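Local coordinates for serine protease inhibitor 2 (Anopheles gambiae, PDB 3PZF), which inhibits the serine proteases CLIPB9, CLIPB10 and CLIPB4 and so negatively regulates the melanization immune response in mosquito hemolymph, at residues A[90-98]-A[380-388]. Numbering follows the deposited sequence.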
ATOM      1  N   TYR A  90       4.639 -11.750 -10.099  1.00 24.29           N
ATOM      2  CA  TYR A  90       4.345 -10.337  -9.901  1.00 24.31           C
ATOM      3  C   TYR A  90       3.530  -9.787 -11.059  1.00 25.19           C
ATOM      4  O   TYR A  90       2.662  -8.943 -10.864  1.00 24.88           O
ATOM      5  CB  TYR A  90       5.610  -9.513  -9.625  1.00 22.52           C
ATOM      6  CG  TYR A  90       6.090  -9.743  -8.229  1.00 30.87           C
ATOM      7  CD1 TYR A  90       5.334  -9.283  -7.148  1.00 34.04           C
ATOM      8  CD2 TYR A  90       7.240 -10.465  -7.963  1.00 26.11           C
ATOM      9  CE1 TYR A  90       5.734  -9.500  -5.865  1.00 35.57           C
ATOM     10  CE2 TYR A  90       7.662 -10.678  -6.663  1.00 28.49           C
ATOM     11  CZ  TYR A  90       6.885 -10.194  -5.615  1.00 35.95           C
ATOM     12  OH  TYR A  90       7.242 -10.370  -4.303  1.00 39.01           O
ATOM     13  N   LYS A  91       3.763 -10.307 -12.255  1.00 29.42           N
ATOM     14  CA  LYS A  91       3.016  -9.830 -13.402  1.00 24.36           C
ATOM     15  C   LYS A  91       1.528 -10.196 -13.249  1.00 27.77           C
ATOM     16  O   LYS A  91       0.641  -9.399 -13.557  1.00 28.83           O
ATOM     17  CB  LYS A  91       3.604 -10.433 -14.678  1.00 32.35           C
ATOM     18  CG  LYS A  91       2.972  -9.939 -15.952  1.00 30.63           C
ATOM     19  CD  LYS A  91       3.671 -10.572 -17.182  1.00 35.31           C
ATOM     20  CE  LYS A  91       2.698 -10.764 -18.316  1.00 46.10           C
ATOM     21  NZ  LYS A  91       2.386  -9.479 -18.986  1.00 52.56           N
ATOM     22  N   GLN A  92       1.262 -11.413 -12.789  1.00 27.70           N
ATOM     23  CA  GLN A  92      -0.111 -11.884 -12.639  1.00 27.88           C
ATOM     24  C   GLN A  92      -0.829 -11.038 -11.596  1.00 28.22           C
ATOM     25  O   GLN A  92      -1.963 -10.603 -11.814  1.00 26.08           O
ATOM     26  CB  GLN A  92      -0.145 -13.345 -12.193  1.00 29.04           C
ATOM     27  CG  GLN A  92      -1.536 -13.782 -11.744  1.00 38.52           C
ATOM     28  CD  GLN A  92      -1.641 -15.257 -11.370  1.00 47.53           C
ATOM     29  OE1 GLN A  92      -2.736 -15.758 -11.100  1.00 50.78           O
ATOM     30  NE2 GLN A  92      -0.513 -15.958 -11.362  1.00 41.70           N
ATOM     31  N   LEU A  93      -0.174 -10.824 -10.456  1.00 22.96           N
ATOM     32  CA  LEU A  93      -0.773 -10.025  -9.372  1.00 27.05           C
ATOM     33  C   LEU A  93      -0.992  -8.555  -9.781  1.00 26.99           C
ATOM     34  O   LEU A  93      -2.001  -7.966  -9.419  1.00 24.54           O
ATOM     35  CB  LEU A  93       0.094 -10.075  -8.106  1.00 23.59           C
ATOM     36  CG  LEU A  93      -0.171 -11.230  -7.119  1.00 30.24           C
ATOM     37  CD1 LEU A  93      -0.069 -12.600  -7.791  1.00 35.54           C
ATOM     38  CD2 LEU A  93       0.826 -11.154  -5.984  1.00 33.41           C
ATOM     39  N   LEU A  94      -0.052  -7.968 -10.522  1.00 25.55           N
ATOM     40  CA  LEU A  94      -0.209  -6.585 -10.991  1.00 23.90           C
ATOM     41  C   LEU A  94      -1.402  -6.497 -11.918  1.00 32.80           C
ATOM     42  O   LEU A  94      -2.195  -5.565 -11.846  1.00 30.30           O
ATOM     43  CB  LEU A  94       1.023  -6.101 -11.762  1.00 22.51           C
ATOM     44  CG  LEU A  94       2.114  -5.511 -10.899  1.00 23.19           C
ATOM     45  CD1 LEU A  94       3.399  -5.394 -11.706  1.00 27.79           C
ATOM     46  CD2 LEU A  94       1.653  -4.129 -10.343  1.00 24.78           C
ATOM     47  N   GLU A  95      -1.522  -7.471 -12.813  1.00 27.19           N
ATOM     48  CA  GLU A  95      -2.584  -7.433 -13.808  1.00 29.75           C
ATOM     49  C   GLU A  95      -3.957  -7.748 -13.195  1.00 33.23           C
ATOM     50  O   GLU A  95      -4.978  -7.231 -13.648  1.00 35.09           O
ATOM     51  CB  GLU A  95      -2.226  -8.354 -14.992  1.00 43.95           C
ATOM     52  CG  GLU A  95      -1.035  -7.784 -15.787  1.00 48.56           C
ATOM     53  CD  GLU A  95      -0.591  -8.636 -16.965  1.00 51.73           C
ATOM     54  OE1 GLU A  95      -1.044  -9.794 -17.083  1.00 43.12           O
ATOM     55  OE2 GLU A  95       0.235  -8.128 -17.761  1.00 60.03           O
ATOM     56  N   SER A  96      -3.992  -8.577 -12.154  1.00 31.79           N
ATOM     57  CA  SER A  96      -5.254  -8.893 -11.498  1.00 28.84           C
ATOM     58  C   SER A  96      -5.746  -7.633 -10.782  1.00 34.44           C
ATOM     59  O   SER A  96      -6.936  -7.325 -10.780  1.00 33.88           O
ATOM     60  CB  SER A  96      -5.080 -10.003 -10.460  1.00 28.88           C
ATOM     61  OG  SER A  96      -6.277 -10.214  -9.705  1.00 32.17           O
ATOM     62  N   ALA A  97      -4.819  -6.914 -10.161  1.00 25.72           N
ATOM     63  CA  ALA A  97      -5.198  -5.727  -9.376  1.00 29.92           C
ATOM     64  C   ALA A  97      -5.610  -4.564 -10.260  1.00 31.30           C
ATOM     65  O   ALA A  97      -6.592  -3.874  -9.971  1.00 33.48           O
ATOM     66  CB  ALA A  97      -4.049  -5.278  -8.480  1.00 23.91           C
ATOM     67  N   GLN A  98      -4.852  -4.340 -11.328  1.00 29.91           N
ATOM     68  CA  GLN A  98      -5.008  -3.140 -12.135  1.00 36.83           C
ATOM     69  C   GLN A  98      -5.890  -3.396 -13.328  1.00 46.61           C
ATOM     70  O   GLN A  98      -6.055  -2.513 -14.171  1.00 45.21           O
ATOM     71  CB  GLN A  98      -3.675  -2.661 -12.687  1.00 35.18           C
ATOM     72  CG  GLN A  98      -2.682  -2.178 -11.687  1.00 30.18           C
ATOM     73  CD  GLN A  98      -1.428  -1.719 -12.387  1.00 33.29           C
ATOM     74  OE1 GLN A  98      -1.222  -0.529 -12.586  1.00 31.53           O
ATOM     75  NE2 GLN A  98      -0.609  -2.661 -12.813  1.00 45.47           N
ATOM     76  N   ASP A 380      -6.794  -7.710  -2.862  1.00 18.36           N
ATOM     77  CA  ASP A 380      -7.281  -8.463  -4.018  1.00 19.77           C
ATOM     78  C   ASP A 380      -7.709  -9.833  -3.479  1.00 23.56           C
ATOM     79  O   ASP A 380      -6.881 -10.619  -3.056  1.00 24.69           O
ATOM     80  CB  ASP A 380      -6.143  -8.586  -5.052  1.00 22.99           C
ATOM     81  CG  ASP A 380      -6.547  -9.386  -6.290  1.00 27.58           C
ATOM     82  OD1 ASP A 380      -7.485 -10.208  -6.208  1.00 29.47           O
ATOM     83  OD2 ASP A 380      -5.924  -9.174  -7.359  1.00 23.53           O
ATOM     84  N   GLU A 381      -9.013 -10.084  -3.422  1.00 20.90           N
ATOM     85  CA  GLU A 381      -9.513 -11.269  -2.738  1.00 20.06           C
ATOM     86  C   GLU A 381      -9.371 -12.521  -3.589  1.00 25.32           C
ATOM     87  O   GLU A 381      -9.697 -13.601  -3.128  1.00 28.23           O
ATOM     88  CB  GLU A 381     -10.967 -11.084  -2.354  1.00 22.54           C
ATOM     89  CG  GLU A 381     -11.152  -9.882  -1.430  1.00 22.49           C
ATOM     90  CD  GLU A 381     -12.495  -9.910  -0.780  1.00 28.70           C
ATOM     91  OE1 GLU A 381     -12.538 -10.171   0.438  1.00 27.84           O
ATOM     92  OE2 GLU A 381     -13.495  -9.721  -1.503  1.00 26.92           O
ATOM     93  N   THR A 382      -8.915 -12.368  -4.828  1.00 23.45           N
ATOM     94  CA  THR A 382      -8.694 -13.556  -5.675  1.00 27.66           C
ATOM     95  C   THR A 382      -7.298 -14.125  -5.466  1.00 30.38           C
ATOM     96  O   THR A 382      -7.076 -15.330  -5.674  1.00 30.15           O
ATOM     97  CB  THR A 382      -8.900 -13.302  -7.186  1.00 30.55           C
ATOM     98  OG1 THR A 382      -7.853 -12.473  -7.698  1.00 33.01           O
ATOM     99  CG2 THR A 382     -10.264 -12.687  -7.477  1.00 32.26           C
ATOM    100  N   LEU A 383      -6.372 -13.284  -5.011  1.00 22.38           N
ATOM    101  CA  LEU A 383      -4.979 -13.686  -4.891  1.00 23.58           C
ATOM    102  C   LEU A 383      -4.324 -13.394  -3.555  1.00 25.09           C
ATOM    103  O   LEU A 383      -3.189 -13.845  -3.317  1.00 28.44           O
ATOM    104  CB  LEU A 383      -4.163 -13.029  -6.003  1.00 26.27           C
ATOM    105  CG  LEU A 383      -4.519 -13.537  -7.409  1.00 30.84           C
ATOM    106  CD1 LEU A 383      -3.907 -12.648  -8.479  1.00 31.58           C
ATOM    107  CD2 LEU A 383      -4.075 -14.970  -7.588  1.00 34.40           C
ATOM    108  N   GLY A 384      -4.998 -12.609  -2.706  1.00 24.66           N
ATOM    109  CA  GLY A 384      -4.488 -12.296  -1.386  1.00 21.04           C
ATOM    110  C   GLY A 384      -3.642 -11.027  -1.286  1.00 26.11           C
ATOM    111  O   GLY A 384      -3.143 -10.698  -0.218  1.00 24.12           O
ATOM    112  N   THR A 385      -3.500 -10.313  -2.395  1.00 21.96           N
ATOM    113  CA  THR A 385      -2.564  -9.200  -2.488  1.00 20.23           C
ATOM    114  C   THR A 385      -2.952  -8.058  -1.554  1.00 19.74           C
ATOM    115  O   THR A 385      -4.104  -7.616  -1.575  1.00 19.89           O
ATOM    116  CB  THR A 385      -2.561  -8.665  -3.929  1.00 21.20           C
ATOM    117  OG1 THR A 385      -2.580  -9.774  -4.850  1.00 20.46           O
ATOM    118  CG2 THR A 385      -1.300  -7.776  -4.197  1.00 19.81           C
ATOM    119  N   MET A 386      -1.992  -7.573  -0.758  1.00 17.51           N
ATOM    120  CA  MET A 386      -2.241  -6.457   0.159  1.00 19.15           C
ATOM    121  C   MET A 386      -1.898  -5.139  -0.550  1.00 19.27           C
ATOM    122  O   MET A 386      -0.762  -4.666  -0.493  1.00 18.72           O
ATOM    123  CB  MET A 386      -1.421  -6.620   1.445  1.00 19.49           C
ATOM    124  CG  MET A 386      -2.016  -5.894   2.688  1.00 19.34           C
ATOM    125  SD  MET A 386      -0.912  -5.971   4.114  1.00 20.57           S
ATOM    126  CE  MET A 386      -2.066  -5.489   5.411  1.00 23.60           C
ATOM    127  N   LEU A 387      -2.884  -4.585  -1.256  1.00 16.09           N
ATOM    128  CA  LEU A 387      -2.664  -3.457  -2.145  1.00 15.91           C
ATOM    129  C   LEU A 387      -2.543  -2.125  -1.401  1.00 19.33           C
ATOM    130  O   LEU A 387      -1.762  -1.259  -1.798  1.00 19.40           O
ATOM    131  CB  LEU A 387      -3.792  -3.391  -3.173  1.00 17.47           C
ATOM    132  CG  LEU A 387      -3.799  -4.614  -4.110  1.00 22.18           C
ATOM    133  CD1 LEU A 387      -5.136  -4.659  -4.837  1.00 23.32           C
ATOM    134  CD2 LEU A 387      -2.615  -4.451  -5.085  1.00 22.87           C
ATOM    135  N   PHE A 388      -3.344  -1.956  -0.347  1.00 16.67           N
ATOM    136  CA  PHE A 388      -3.239  -0.776   0.551  1.00 22.05           C
ATOM    137  C   PHE A 388      -3.196  -1.267   1.979  1.00 17.24           C
ATOM    138  O   PHE A 388      -3.854  -2.270   2.295  1.00 17.86           O
ATOM    139  CB  PHE A 388      -4.464   0.143   0.451  1.00 20.20           C
ATOM    140  CG  PHE A 388      -4.512   0.981  -0.798  1.00 17.19           C
ATOM    141  CD1 PHE A 388      -4.200   2.347  -0.750  1.00 23.53           C
ATOM    142  CD2 PHE A 388      -4.925   0.424  -2.009  1.00 17.39           C
ATOM    143  CE1 PHE A 388      -4.283   3.123  -1.889  1.00 20.46           C
ATOM    144  CE2 PHE A 388      -5.000   1.210  -3.159  1.00 20.34           C
ATOM    145  CZ  PHE A 388      -4.668   2.559  -3.096  1.00 20.55           C
TER
HETATM  146  O   HOH W   1      -3.325  -8.519  -7.026  1.00 25.30           O
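The turn joining strands 374-380 and 386-392 packs against the C-terminal part of helix 83-98, with Asp380 and Ser96 at the polar centre. Ser96 OG donates to the syn lone pair of Asp380 OD2, 2.6 Å away; with chi1 at 173° the hydroxyl is turned away from the backbone N of Ser96 and reaches the carboxylate. The other oxygen is engaged inside the turn. Asp380 OD1 accepts from Thr382 N at 2.9 Å, which defines an Asx turn, and from Thr382 OG1 at 2.7 Å, on the syn side but 22° out of the carboxylate plane. With both oxygens gripped, rotation of the carboxylate is restrained. An ordered water adds a second bridge: it donates to Asp380 OD2 and to Leu93 O, and accepts from Thr385 OG1 at 2.6 Å.

In the serpin fold these antiparallel strands form a hairpin, and a G1 beta bulge, Gly384 and Thr385 both facing Asp380, shapes its end. Apolar contacts flank the polar centre. Leu383 CD1 lies 3.5 Å from Ser96 CB and also touches Leu93 CD1. Further along, Ala97 CB sits against both methyls of Leu387, 3.8 Å from CD2. Leu383 CD2 makes a van der Waals contact with Gln92 OE1 at 3.8 Å, carried there by an extended side chain. Phe46 of helix 45-58 touches both Leu93 and Thr385, and Lys243 NZ donates to the carbonyl O of Ser96.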